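Local coordinates for ribosomal protein uL16 3-hydroxylase (Escherichia coli, PDB 4CCL) that catalyses the 3-hydroxylation of an arginyl side chain in ribosomal protein uL16, using iron(II), 2-oxoglutarate and molecular oxygen, at residues B[91-96]-B[109-114]; B[296-301]-B[342-347]; B[301-306]-B[362-367]; B[309-314]-B[318-323]; B[349-354]-B[358-363]. One frame throughout, in Å; residues are numbered along the deposited sequence.

Contact 1. Residues B[91-96]-B[109-114]. With SO4 (sulfate ion), chain L.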
# COMPACT_ATOMS: atom_id res chain seq x y z
N GLU B 91 -26.03 -21.24 15.49
CA GLU B 91 -25.14 -22.01 16.37
C GLU B 91 -24.98 -23.50 15.99
O GLU B 91 -23.85 -24.01 15.93
CB GLU B 91 -25.53 -21.87 17.85
CG GLU B 91 -25.20 -20.53 18.50
CD GLU B 91 -25.40 -20.56 20.01
OE1 GLU B 91 -25.17 -21.63 20.62
OE2 GLU B 91 -25.79 -19.52 20.59
N PRO B 92 -26.11 -24.20 15.75
CA PRO B 92 -25.99 -25.61 15.35
C PRO B 92 -25.12 -25.80 14.10
O PRO B 92 -24.40 -26.79 14.00
CB PRO B 92 -27.43 -26.01 15.05
CG PRO B 92 -28.24 -25.15 15.93
CD PRO B 92 -27.53 -23.83 15.95
N THR B 93 -25.17 -24.84 13.18
CA THR B 93 -24.32 -24.88 12.00
C THR B 93 -22.88 -24.63 12.41
O THR B 93 -21.96 -25.28 11.90
CB THR B 93 -24.77 -23.85 10.94
OG1 THR B 93 -26.07 -24.20 10.44
CG2 THR B 93 -23.79 -23.82 9.78
N ALA B 94 -22.67 -23.71 13.35
CA ALA B 94 -21.34 -23.42 13.86
C ALA B 94 -20.69 -24.67 14.43
O ALA B 94 -19.47 -24.84 14.33
CB ALA B 94 -21.40 -22.32 14.91
N ALA B 95 -21.51 -25.54 15.03
CA ALA B 95 -21.01 -26.81 15.55
C ALA B 95 -20.27 -27.67 14.50
O ALA B 95 -19.37 -28.43 14.85
CB ALA B 95 -22.13 -27.60 16.19
N LEU B 96 -20.66 -27.55 13.24
CA LEU B 96 -20.04 -28.32 12.16
C LEU B 96 -18.56 -28.00 11.97
O LEU B 96 -17.80 -28.82 11.44
CB LEU B 96 -20.78 -28.11 10.83
CG LEU B 96 -21.62 -29.25 10.26
CD1 LEU B 96 -21.86 -29.05 8.77
CD2 LEU B 96 -20.96 -30.60 10.52
N ASP B 109 -11.90 -20.66 7.02
CA ASP B 109 -12.63 -19.44 6.70
C ASP B 109 -14.01 -19.39 7.35
O ASP B 109 -14.18 -18.71 8.36
CB ASP B 109 -12.77 -19.29 5.18
CG ASP B 109 -13.36 -17.94 4.79
OD1 ASP B 109 -13.33 -17.01 5.62
OD2 ASP B 109 -13.84 -17.81 3.64
N ASP B 110 -14.95 -20.15 6.80
CA ASP B 110 -16.35 -20.13 7.23
C ASP B 110 -17.14 -21.28 6.61
O ASP B 110 -16.61 -22.06 5.83
CB ASP B 110 -17.01 -18.79 6.86
CG ASP B 110 -16.76 -17.70 7.88
OD1 ASP B 110 -16.85 -17.99 9.10
OD2 ASP B 110 -16.45 -16.56 7.47
N LEU B 111 -18.43 -21.35 6.95
CA LEU B 111 -19.32 -22.40 6.48
C LEU B 111 -20.39 -21.82 5.56
O LEU B 111 -21.24 -21.05 6.02
CB LEU B 111 -19.98 -23.09 7.69
CG LEU B 111 -20.64 -24.47 7.61
CD1 LEU B 111 -21.90 -24.49 6.77
CD2 LEU B 111 -19.66 -25.50 7.08
N MSE B 112 -20.36 -22.19 4.29
CA MSE B 112 -21.41 -21.73 3.38
C MSE B 112 -22.33 -22.90 3.00
O MSE B 112 -21.87 -24.00 2.72
CB MSE B 112 -20.82 -21.03 2.14
CG MSE B 112 -20.58 -21.92 0.92
SE MSE B 112 -22.15 -22.14 -0.24
CE MSE B 112 -21.33 -23.27 -1.60
N ILE B 113 -23.64 -22.65 3.01
CA ILE B 113 -24.61 -23.71 2.75
C ILE B 113 -25.32 -23.49 1.42
O ILE B 113 -25.70 -22.37 1.09
CB ILE B 113 -25.67 -23.79 3.87
CG1 ILE B 113 -24.99 -24.02 5.22
CG2 ILE B 113 -26.68 -24.90 3.58
CD1 ILE B 113 -25.96 -24.16 6.37
N SER B 114 -25.51 -24.56 0.65
CA SER B 114 -26.31 -24.47 -0.56
C SER B 114 -27.48 -25.45 -0.55
O SER B 114 -27.31 -26.61 -0.20
CB SER B 114 -25.44 -24.69 -1.81
OG SER B 114 -25.04 -26.05 -1.93
S SO4 L . -22.21 -25.76 -4.05
O1 SO4 L . -22.41 -26.33 -2.72
O2 SO4 L . -20.82 -25.34 -4.21
O3 SO4 L . -22.52 -26.76 -5.06
O4 SO4 L . -23.10 -24.61 -4.20
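Helix 91-94 and the residues just after it lie against one face of strand 108-116, bringing Thr-93 and Leu-96 up to Leu-111 and Ile-113. The methyl CG2 of Thr-93 does most of the touching. It stands 3.6 Å from Leu-111 CD1, the two side chains slanting across one another, and meets Ile-113 CD1 tip to tip at 4.1 Å. The torsion that sets CG2 opposite the backbone N of Thr-93 leaves OG1 on the other branch, where it hydrogen-bonds ND1 of His-90; methyl and hydroxyl thus serve different partners. Leu-96 adds a looser touch, CD1 to Leu-111 CD2 at 4.5 Å.

On the strand face turned from the helix, Ser-114 OG donates a 2.8 Å hydrogen bond to sulfate O1, and the same ion is bound by Arg-140 NH1. Both residues are inferred to bind substrate, so the sulfate, probably from the crystallisation liquor, may occupy part of the substrate site. Strand 108-116 lies within the sheet of the JmjC domain, between strands 79-83 and 195-202; Val-86 of helix 86-89 and Tyr-198 and Val-200 of strand 195-202 add to the apolar packing.

Contact 2. Residues B[296-301]-B[342-347]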
# COMPACT_ATOMS: atom_id res chain seq x y z
N ALA B 296 -21.56 -12.78 37.35
CA ALA B 296 -22.22 -13.68 36.41
C ALA B 296 -21.44 -14.97 36.23
O ALA B 296 -22.00 -16.06 36.31
CB ALA B 296 -22.42 -13.01 35.06
N LEU B 297 -20.13 -14.84 36.01
CA LEU B 297 -19.28 -16.01 35.85
C LEU B 297 -19.22 -16.86 37.13
O LEU B 297 -19.40 -18.08 37.08
CB LEU B 297 -17.87 -15.60 35.42
CG LEU B 297 -17.77 -15.16 33.96
CD1 LEU B 297 -16.35 -14.74 33.63
CD2 LEU B 297 -18.23 -16.28 33.03
N LYS B 298 -18.97 -16.22 38.26
CA LYS B 298 -18.92 -16.92 39.54
C LYS B 298 -20.28 -17.48 39.95
O LYS B 298 -20.37 -18.38 40.78
CB LYS B 298 -18.38 -16.00 40.64
CG LYS B 298 -16.87 -15.81 40.59
CD LYS B 298 -16.14 -17.08 41.00
CE LYS B 298 -14.66 -17.02 40.64
NZ LYS B 298 -13.95 -15.91 41.32
N GLN B 299 -21.34 -16.95 39.33
CA GLN B 299 -22.70 -17.39 39.61
C GLN B 299 -23.01 -18.65 38.81
O GLN B 299 -24.09 -19.23 38.95
CB GLN B 299 -23.69 -16.28 39.25
CG GLN B 299 -25.06 -16.38 39.89
CD GLN B 299 -25.97 -15.24 39.46
OE1 GLN B 299 -25.69 -14.54 38.50
NE2 GLN B 299 -27.07 -15.06 40.19
N GLY B 300 -22.06 -19.06 37.98
CA GLY B 300 -22.22 -20.27 37.19
C GLY B 300 -22.52 -20.03 35.72
O GLY B 300 -22.41 -20.94 34.90
N GLU B 301 -22.89 -18.79 35.38
CA GLU B 301 -23.20 -18.44 33.99
C GLU B 301 -21.99 -18.60 33.07
O GLU B 301 -20.85 -18.44 33.50
CB GLU B 301 -23.76 -17.02 33.89
CG GLU B 301 -25.25 -16.92 34.21
CD GLU B 301 -25.72 -15.48 34.32
OE1 GLU B 301 -25.09 -14.70 35.06
OE2 GLU B 301 -26.74 -15.13 33.68
N LEU B 342 -16.71 -20.53 27.61
CA LEU B 342 -15.82 -20.41 28.76
C LEU B 342 -16.54 -20.37 30.10
O LEU B 342 -17.62 -19.79 30.22
CB LEU B 342 -14.94 -19.16 28.63
CG LEU B 342 -13.80 -19.20 27.61
CD1 LEU B 342 -14.24 -18.61 26.28
CD2 LEU B 342 -12.57 -18.48 28.15
N THR B 343 -15.94 -21.00 31.10
CA THR B 343 -16.44 -20.96 32.47
C THR B 343 -15.34 -20.41 33.36
O THR B 343 -14.18 -20.34 32.95
CB THR B 343 -16.85 -22.36 32.97
OG1 THR B 343 -15.75 -22.97 33.66
CG2 THR B 343 -17.27 -23.25 31.81
N ALA B 344 -15.71 -20.00 34.57
CA ALA B 344 -14.77 -19.36 35.51
C ALA B 344 -13.51 -20.18 35.77
O ALA B 344 -12.44 -19.62 36.01
CB ALA B 344 -15.48 -19.05 36.82
N GLU B 345 -13.65 -21.51 35.73
CA GLU B 345 -12.52 -22.42 35.88
C GLU B 345 -11.44 -22.14 34.84
O GLU B 345 -10.24 -22.17 35.15
CB GLU B 345 -13.00 -23.87 35.76
CG GLU B 345 -11.89 -24.88 35.51
CD GLU B 345 -12.11 -25.69 34.25
OE1 GLU B 345 -13.22 -26.25 34.08
OE2 GLU B 345 -11.18 -25.77 33.42
N ASN B 346 -11.87 -21.86 33.62
CA ASN B 346 -10.95 -21.59 32.52
C ASN B 346 -10.18 -20.29 32.72
O ASN B 346 -9.08 -20.12 32.21
CB ASN B 346 -11.71 -21.56 31.20
CG ASN B 346 -12.68 -22.72 31.06
OD1 ASN B 346 -13.84 -22.53 30.71
ND2 ASN B 346 -12.19 -23.93 31.33
N PHE B 347 -10.78 -19.36 33.47
CA PHE B 347 -10.13 -18.08 33.76
C PHE B 347 -9.11 -18.19 34.90
O PHE B 347 -8.09 -17.50 34.88
CB PHE B 347 -11.18 -17.01 34.07
CG PHE B 347 -11.99 -16.60 32.87
CD1 PHE B 347 -11.41 -15.90 31.83
CD2 PHE B 347 -13.33 -16.94 32.78
CE1 PHE B 347 -12.16 -15.53 30.73
CE2 PHE B 347 -14.08 -16.57 31.68
CZ PHE B 347 -13.49 -15.87 30.65
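Leu-297 carries the close-packed half of this contact by pushing one methyl against the ring of Phe-347. Its CD1 comes to 3.5 Å from Phe-347 CE2 and 3.8 Å from Phe-347 CD2, so the methyl comes obliquely at the CD2-CE2 bond, with the two side chains crossing at about a right angle. On Phe-347 a chi1 of -69° places CG beside the backbone N and brings the ring back along its own helix, its edge in plane with Ala-344 CA. Ala-344 fills in next to the leucine: its CB lies 4.4 Å from Leu-297 CB and 4.0 Å from Leu-297 O.

Toward solvent the packing thins. Lys-298 starts away from segment 342-347, and its bent chain brings only the methylene CE near, 4.4 Å from Ala-344 CB; the ammonium NZ continues to a long, weak ion pair with Glu-352 OE2. The start of helix 344-347 is fixed by a capping box. Thr-343 N donates a nearly straight 2.6 Å bond to Asn-346 OD1, and Thr-343 OG1 in return accepts from Glu-345 N at 3.3 Å. Helix 290-298 ends in a Schellman motif, with Gly-300 at positive phi.

The contact thus joins the end of one helix to the beginning of another within the winged-helix region. Phe-371 of strand 369-371 also packs on Leu-297, while Leu-342 leads back to Trp-369 of that strand and to Ala-335 and Leu-336 of helix 330-338.

Contact 3. Residues B[301-306]-B[362-367]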
# COMPACT_ATOMS: atom_id res chain seq x y z
N GLU B 301 -22.89 -18.79 35.38
CA GLU B 301 -23.20 -18.44 33.99
C GLU B 301 -21.99 -18.60 33.07
O GLU B 301 -20.85 -18.44 33.50
CB GLU B 301 -23.76 -17.02 33.89
CG GLU B 301 -25.25 -16.92 34.21
CD GLU B 301 -25.72 -15.48 34.32
OE1 GLU B 301 -25.09 -14.70 35.06
OE2 GLU B 301 -26.74 -15.13 33.68
N VAL B 302 -22.25 -18.91 31.81
CA VAL B 302 -21.19 -19.28 30.87
C VAL B 302 -21.01 -18.25 29.74
O VAL B 302 -21.97 -17.63 29.29
CB VAL B 302 -21.42 -20.72 30.35
CG1 VAL B 302 -21.15 -20.84 28.86
CG2 VAL B 302 -20.60 -21.72 31.15
N LEU B 303 -19.76 -18.07 29.31
CA LEU B 303 -19.41 -17.09 28.29
C LEU B 303 -19.12 -17.79 26.96
O LEU B 303 -18.31 -18.71 26.91
CB LEU B 303 -18.17 -16.31 28.73
CG LEU B 303 -18.08 -14.80 28.51
CD1 LEU B 303 -19.26 -14.26 27.72
CD2 LEU B 303 -17.96 -14.07 29.84
N VAL B 304 -19.78 -17.35 25.89
CA VAL B 304 -19.58 -17.97 24.59
C VAL B 304 -19.19 -16.97 23.49
O VAL B 304 -19.72 -15.86 23.42
CB VAL B 304 -20.81 -18.79 24.14
CG1 VAL B 304 -21.03 -19.98 25.07
CG2 VAL B 304 -22.05 -17.93 24.09
N ARG B 305 -18.26 -17.39 22.65
CA ARG B 305 -17.75 -16.57 21.56
C ARG B 305 -18.75 -16.47 20.41
O ARG B 305 -19.39 -17.45 20.04
CB ARG B 305 -16.41 -17.12 21.05
CG ARG B 305 -15.76 -16.33 19.93
CD ARG B 305 -14.72 -17.16 19.18
NE ARG B 305 -13.78 -17.83 20.07
CZ ARG B 305 -12.69 -18.48 19.67
NH1 ARG B 305 -12.40 -18.56 18.38
NH2 ARG B 305 -11.90 -19.06 20.56
N LEU B 306 -18.87 -15.27 19.86
CA LEU B 306 -19.71 -15.01 18.69
C LEU B 306 -19.28 -15.92 17.54
O LEU B 306 -18.08 -16.03 17.26
CB LEU B 306 -19.55 -13.55 18.29
CG LEU B 306 -20.66 -12.75 17.61
CD1 LEU B 306 -20.09 -11.39 17.29
CD2 LEU B 306 -21.19 -13.44 16.36
N ALA B 362 -14.55 -5.21 28.29
CA ALA B 362 -14.53 -4.49 27.01
C ALA B 362 -14.81 -5.44 25.85
O ALA B 362 -15.44 -5.05 24.87
CB ALA B 362 -13.20 -3.79 26.81
N LEU B 363 -14.35 -6.68 25.97
CA LEU B 363 -14.57 -7.69 24.94
C LEU B 363 -16.04 -8.11 24.88
O LEU B 363 -16.60 -8.27 23.79
CB LEU B 363 -13.67 -8.91 25.17
CG LEU B 363 -12.17 -8.72 24.92
CD1 LEU B 363 -11.39 -9.94 25.37
CD2 LEU B 363 -11.90 -8.40 23.46
N VAL B 364 -16.65 -8.30 26.04
CA VAL B 364 -18.07 -8.65 26.10
C VAL B 364 -18.95 -7.49 25.63
O VAL B 364 -19.86 -7.68 24.83
CB VAL B 364 -18.48 -9.11 27.51
CG1 VAL B 364 -19.98 -9.34 27.58
CG2 VAL B 364 -17.73 -10.37 27.90
N ASN B 365 -18.66 -6.29 26.13
CA ASN B 365 -19.38 -5.09 25.72
C ASN B 365 -19.25 -4.79 24.22
O ASN B 365 -20.08 -4.10 23.64
CB ASN B 365 -18.93 -3.88 26.54
CG ASN B 365 -19.34 -3.98 28.00
OD1 ASN B 365 -20.30 -4.66 28.33
ND2 ASN B 365 -18.60 -3.29 28.87
N SER B 366 -18.20 -5.33 23.61
CA SER B 366 -17.98 -5.17 22.17
C SER B 366 -18.88 -6.12 21.38
O SER B 366 -19.11 -5.92 20.18
CB SER B 366 -16.52 -5.44 21.82
OG SER B 366 -15.86 -4.26 21.39
N GLY B 367 -19.39 -7.14 22.06
CA GLY B 367 -20.27 -8.12 21.44
C GLY B 367 -19.55 -9.40 21.06
O GLY B 367 -20.16 -10.33 20.52
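Leu-303 and Val-364 meet through three methyl groups: Val-364 CG2 sits 4.2 Å from Leu-303 CD1 and 4.2 Å from Leu-303 CD2, facing the fork of the leucine. A second touch, at the far end of strand 303-305, is of another kind. Leu-306 reaches out to the backbone carbonyl of Gly-367, its CD1 3.4 Å from Gly-367 O and its CG 3.8 Å from the same oxygen. With chi1 at -150° and chi2 at -176° the leucine chain is extended, which carries CD1 to that carbonyl.

The next shell explains these positions. On Val-364 the branch CG2 stands beside the backbone N, opposite the carbonyl carbon, and so leans toward the strand although CB itself points neither at it nor from it. Gly-367 ends helix 354-365 in a Schellman motif, its N bonded to Val-364 O at 2.9 Å and its phi near 100°, which turns the chain into strand 369-371. That strand pairs antiparallel with 303-305, through Val-304 with Phe-370, and Trp-369 and Phe-371 pack on Leu-303. Further out, Asn-365 OD1 accepts from Tyr-288 N.

Chemically the contact is one cluster of methyls and one methyl set against a backbone carbonyl, with no hydrogen bond between the segments; the strand pairing and the helix ending probably set the spacing, and the side-chain torsions place the methyls.

Contact 4. Residues B[309-314]-B[318-323]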
# COMPACT_ATOMS: atom_id res chain seq x y z
N LEU B 309 -16.22 -15.47 14.90
CA LEU B 309 -15.22 -14.55 15.44
C LEU B 309 -13.88 -15.25 15.56
O LEU B 309 -13.78 -16.31 16.17
CB LEU B 309 -15.65 -14.00 16.80
CG LEU B 309 -14.79 -12.85 17.33
CD1 LEU B 309 -15.49 -11.51 17.14
CD2 LEU B 309 -14.41 -13.06 18.79
N ARG B 310 -12.85 -14.64 14.98
CA ARG B 310 -11.53 -15.26 14.94
C ARG B 310 -10.63 -14.78 16.08
O ARG B 310 -10.42 -13.58 16.26
CB ARG B 310 -10.87 -15.01 13.58
CG ARG B 310 -11.67 -15.61 12.43
CD ARG B 310 -11.33 -14.98 11.08
NE ARG B 310 -9.96 -15.24 10.67
CZ ARG B 310 -9.53 -16.39 10.16
NH1 ARG B 310 -10.37 -17.41 10.02
NH2 ARG B 310 -8.26 -16.53 9.81
N VAL B 311 -10.12 -15.74 16.85
CA VAL B 311 -9.20 -15.44 17.94
C VAL B 311 -7.92 -16.24 17.73
O VAL B 311 -7.93 -17.47 17.77
CB VAL B 311 -9.80 -15.80 19.31
CG1 VAL B 311 -8.92 -15.28 20.42
CG2 VAL B 311 -11.20 -15.22 19.42
N LEU B 312 -6.81 -15.53 17.50
CA LEU B 312 -5.57 -16.20 17.11
C LEU B 312 -4.39 -15.76 17.96
O LEU B 312 -4.26 -14.60 18.31
CB LEU B 312 -5.28 -15.92 15.63
CG LEU B 312 -6.40 -16.35 14.69
CD1 LEU B 312 -6.20 -15.78 13.30
CD2 LEU B 312 -6.51 -17.87 14.64
N ARG B 313 -3.52 -16.71 18.28
CA ARG B 313 -2.35 -16.41 19.09
C ARG B 313 -1.08 -16.37 18.26
O ARG B 313 -0.72 -17.35 17.61
CB ARG B 313 -2.21 -17.43 20.23
CG ARG B 313 -0.99 -17.19 21.10
CD ARG B 313 -0.78 -18.31 22.09
NE ARG B 313 -1.61 -18.17 23.28
CZ ARG B 313 -1.31 -17.38 24.31
NH1 ARG B 313 -0.21 -16.64 24.28
NH2 ARG B 313 -2.12 -17.31 25.35
N ILE B 314 -0.40 -15.22 18.26
CA ILE B 314 0.91 -15.11 17.65
C ILE B 314 1.91 -14.71 18.73
O ILE B 314 1.87 -13.59 19.25
CB ILE B 314 0.92 -14.07 16.51
CG1 ILE B 314 -0.35 -14.19 15.68
CG2 ILE B 314 2.17 -14.24 15.65
CD1 ILE B 314 -0.24 -13.63 14.28
N VAL B 318 -2.51 -12.09 21.74
CA VAL B 318 -3.69 -12.71 21.16
C VAL B 318 -4.43 -11.65 20.33
O VAL B 318 -4.27 -10.46 20.58
CB VAL B 318 -4.58 -13.37 22.24
CG1 VAL B 318 -5.89 -13.88 21.66
CG2 VAL B 318 -3.83 -14.52 22.88
N TYR B 319 -5.15 -12.06 19.30
CA TYR B 319 -5.89 -11.12 18.46
C TYR B 319 -7.31 -11.60 18.23
O TYR B 319 -7.53 -12.70 17.73
CB TYR B 319 -5.18 -10.92 17.12
CG TYR B 319 -3.76 -10.40 17.25
CD1 TYR B 319 -2.70 -11.28 17.44
CD2 TYR B 319 -3.49 -9.05 17.18
CE1 TYR B 319 -1.40 -10.81 17.56
CE2 TYR B 319 -2.19 -8.57 17.30
CZ TYR B 319 -1.15 -9.46 17.49
OH TYR B 319 0.14 -9.00 17.60
N ALA B 320 -8.27 -10.77 18.62
CA ALA B 320 -9.68 -11.07 18.40
C ALA B 320 -10.30 -10.02 17.48
O ALA B 320 -10.46 -8.86 17.87
CB ALA B 320 -10.43 -11.13 19.72
N ASN B 321 -10.67 -10.44 16.27
CA ASN B 321 -11.35 -9.58 15.31
C ASN B 321 -10.62 -8.26 15.05
O ASN B 321 -11.21 -7.18 15.08
CB ASN B 321 -12.81 -9.35 15.74
CG ASN B 321 -13.64 -8.62 14.70
OD1 ASN B 321 -13.84 -9.12 13.59
ND2 ASN B 321 -14.13 -7.44 15.05
N GLY B 322 -9.31 -8.35 14.81
CA GLY B 322 -8.51 -7.18 14.48
C GLY B 322 -7.86 -6.49 15.67
O GLY B 322 -6.91 -5.73 15.50
N GLU B 323 -8.37 -6.76 16.86
CA GLU B 323 -7.87 -6.09 18.06
C GLU B 323 -6.93 -6.96 18.88
O GLU B 323 -7.23 -8.12 19.18
CB GLU B 323 -9.03 -5.61 18.92
CG GLU B 323 -9.95 -4.63 18.23
CD GLU B 323 -11.36 -4.68 18.76
OE1 GLU B 323 -11.58 -5.32 19.81
OE2 GLU B 323 -12.26 -4.08 18.12
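Val-318 lies across the antiparallel hairpin from Arg-313, a non-hydrogen-bonded pair, and each of its branches has its own partner. At the root, CB is 4.1 Å from Leu-312 O. CG1, opposite the backbone N at chi1 174°, reaches diagonally to Val-311 CG1 at 3.6 Å. CG2 turns the other way and sits over the centre of one face of the Arg-313 guanidinium, 4.1 Å from Arg-313 CZ. The arginine chain is bent at chi3, which lays the flat group there, and its NE continues to a salt bridge with Asp-334; a bound sulfate lies about 3 Å from this side chain. Were Val-318 replaced by an alanine, Val-311 CG1 would probably lose its mate and one face of the guanidinium its cover, leaving that group freer to turn.

On the opposite face Tyr-319 pairs with Leu-312, and its ring takes Ile-314 CG1 obliquely at 4.0 Å. Between the faces the strands are tied at Leu-312 and Tyr-319, each donating a 2.9 Å bond from its N to the other's O. Asn-321 N adds a bond to Arg-310 O as the chain enters a type I' turn, from Ala-320 to Glu-323, leading into strand 323-325.

Helix 330-338 packs on the Val-318 face, and Met-247 of the second subunit on Ile-314. The chemistry is thus divided: backbone bonds set the pairing, while one valine methyl covers one face of the guanidinium, whose charge is probably offset in part by Asp-334.

Contact 5. Residues B[349-354]-B[358-363]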
# COMPACT_ATOMS: atom_id res chain seq x y z
N ASP B 349 -7.25 -17.50 38.15
CA ASP B 349 -7.06 -16.35 39.03
C ASP B 349 -7.16 -15.01 38.31
O ASP B 349 -7.06 -13.96 38.93
CB ASP B 349 -5.70 -16.45 39.74
CG ASP B 349 -5.63 -17.61 40.71
OD1 ASP B 349 -6.68 -17.97 41.29
OD2 ASP B 349 -4.52 -18.17 40.90
N ALA B 350 -7.36 -15.06 36.99
CA ALA B 350 -7.36 -13.86 36.16
C ALA B 350 -8.46 -12.86 36.52
O ALA B 350 -8.25 -11.64 36.45
CB ALA B 350 -7.43 -14.23 34.69
N LEU B 351 -9.63 -13.37 36.90
CA LEU B 351 -10.78 -12.52 37.23
C LEU B 351 -10.51 -11.61 38.43
O LEU B 351 -11.13 -10.55 38.57
CB LEU B 351 -12.03 -13.36 37.48
CG LEU B 351 -12.62 -14.16 36.31
CD1 LEU B 351 -13.81 -14.97 36.80
CD2 LEU B 351 -13.02 -13.24 35.15
N GLU B 352 -9.59 -12.02 39.30
CA GLU B 352 -9.25 -11.25 40.49
C GLU B 352 -8.54 -9.95 40.10
O GLU B 352 -8.69 -8.93 40.77
CB GLU B 352 -8.38 -12.07 41.45
CG GLU B 352 -8.85 -13.52 41.64
CD GLU B 352 -10.30 -13.62 42.09
OE1 GLU B 352 -10.75 -12.76 42.87
OE2 GLU B 352 -10.99 -14.57 41.66
N ASP B 353 -7.77 -10.00 39.02
CA ASP B 353 -7.07 -8.83 38.50
C ASP B 353 -8.08 -7.90 37.82
O ASP B 353 -8.70 -8.28 36.83
CB ASP B 353 -6.00 -9.27 37.49
CG ASP B 353 -5.12 -8.12 37.01
OD1 ASP B 353 -5.43 -6.94 37.30
OD2 ASP B 353 -4.12 -8.39 36.32
N PRO B 354 -8.23 -6.69 38.37
CA PRO B 354 -9.18 -5.70 37.84
C PRO B 354 -8.86 -5.29 36.40
O PRO B 354 -9.77 -4.91 35.67
CB PRO B 354 -8.99 -4.50 38.79
CG PRO B 354 -8.45 -5.09 40.04
CD PRO B 354 -7.57 -6.21 39.59
N ALA B 358 -11.39 -5.85 33.44
CA ALA B 358 -11.72 -4.69 32.62
C ALA B 358 -11.66 -5.03 31.14
O ALA B 358 -12.60 -4.76 30.39
CB ALA B 358 -10.80 -3.53 32.94
N MSE B 359 -10.55 -5.64 30.71
CA MSE B 359 -10.39 -6.08 29.33
C MSE B 359 -11.53 -6.98 28.89
O MSE B 359 -12.16 -6.75 27.86
CB MSE B 359 -9.07 -6.82 29.13
CG MSE B 359 -9.05 -7.67 27.87
SE MSE B 359 -7.46 -8.78 27.71
CE MSE B 359 -6.13 -7.38 27.82
N LEU B 360 -11.77 -8.03 29.68
CA LEU B 360 -12.83 -8.99 29.42
C LEU B 360 -14.17 -8.27 29.28
O LEU B 360 -14.97 -8.58 28.40
CB LEU B 360 -12.90 -10.01 30.56
CG LEU B 360 -13.93 -11.13 30.46
CD1 LEU B 360 -13.81 -11.87 29.14
CD2 LEU B 360 -13.78 -12.10 31.63
N ALA B 361 -14.38 -7.29 30.16
CA ALA B 361 -15.57 -6.45 30.10
C ALA B 361 -15.68 -5.71 28.78
O ALA B 361 -16.76 -5.61 28.21
CB ALA B 361 -15.58 -5.47 31.27
N ALA B 362 -14.55 -5.21 28.29
CA ALA B 362 -14.53 -4.49 27.01
C ALA B 362 -14.81 -5.44 25.85
O ALA B 362 -15.44 -5.05 24.87
CB ALA B 362 -13.20 -3.79 26.81
N LEU B 363 -14.35 -6.68 25.97
CA LEU B 363 -14.57 -7.69 24.94
C LEU B 363 -16.04 -8.11 24.88
O LEU B 363 -16.60 -8.27 23.79
CB LEU B 363 -13.67 -8.91 25.17
CG LEU B 363 -12.17 -8.72 24.92
CD1 LEU B 363 -11.39 -9.94 25.37
CD2 LEU B 363 -11.90 -8.40 23.46
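Pro-354 O accepts the hydrogen bond that ties these segments together, from Ala-358 N at 2.9 Å. It is an i to i+4 bond in the first turn of helix 354-365, and the leucine packing lies between that helix and the loop before it. Ala-358 CB also lies beside that carbonyl oxygen.

The apolar half is made by two leucines, one before the helix and one within it. Leu-351 CD2 meets Leu-360 CD2 at 3.8 Å. Leu-360 points its side chain at segment 349-354 from the start, with CG opposite the backbone N (chi1 -179°), whereas Leu-351 leaves its backbone at an angle and only its branched end closes on the helix. Tyr-294 of helix 290-298 and Leu-357 pack on Leu-351 as well, so this methyl pair belongs to a larger apolar cluster.

Asp-353, just before Pro-354, is the N-cap: OD1 accepts from Ser-355 N, and OD2 is hydrogen-bonded to His-329 NE2. One carboxylate thus serves the helix start and a loop at once, while Glu-352 OE1 bonds to Tyr-294 OH.

The chemistry implied is that of helix initiation. A proline, lacking an amide hydrogen, costs no bond in the first turn, an aspartate meets an amide there that has no earlier carbonyl to bond, and its negative charge is likely to interact favourably with the positive end of the helix dipole.

Following the chain from the N terminus, contact 1 comes first and closes a short loop of twelve residues within the JmjC domain; the other four all lie in the winged-helix region. Contact 2 opens next, and contact 3 starts on the last residue of its opening segment, Glu-301. Their closing segments come in the same order, so the two loops cross. Contact 4, a local hairpin, falls within both of these loops. Contact 5 opens after contact 2 has closed and ends on helix 354-365, sharing Ala-362 and Leu-363 with contact 3. Arg-305 packs on Val-311 to join contacts 3 and 4, and Phe-347 on Leu-360 to join contacts 2 and 5.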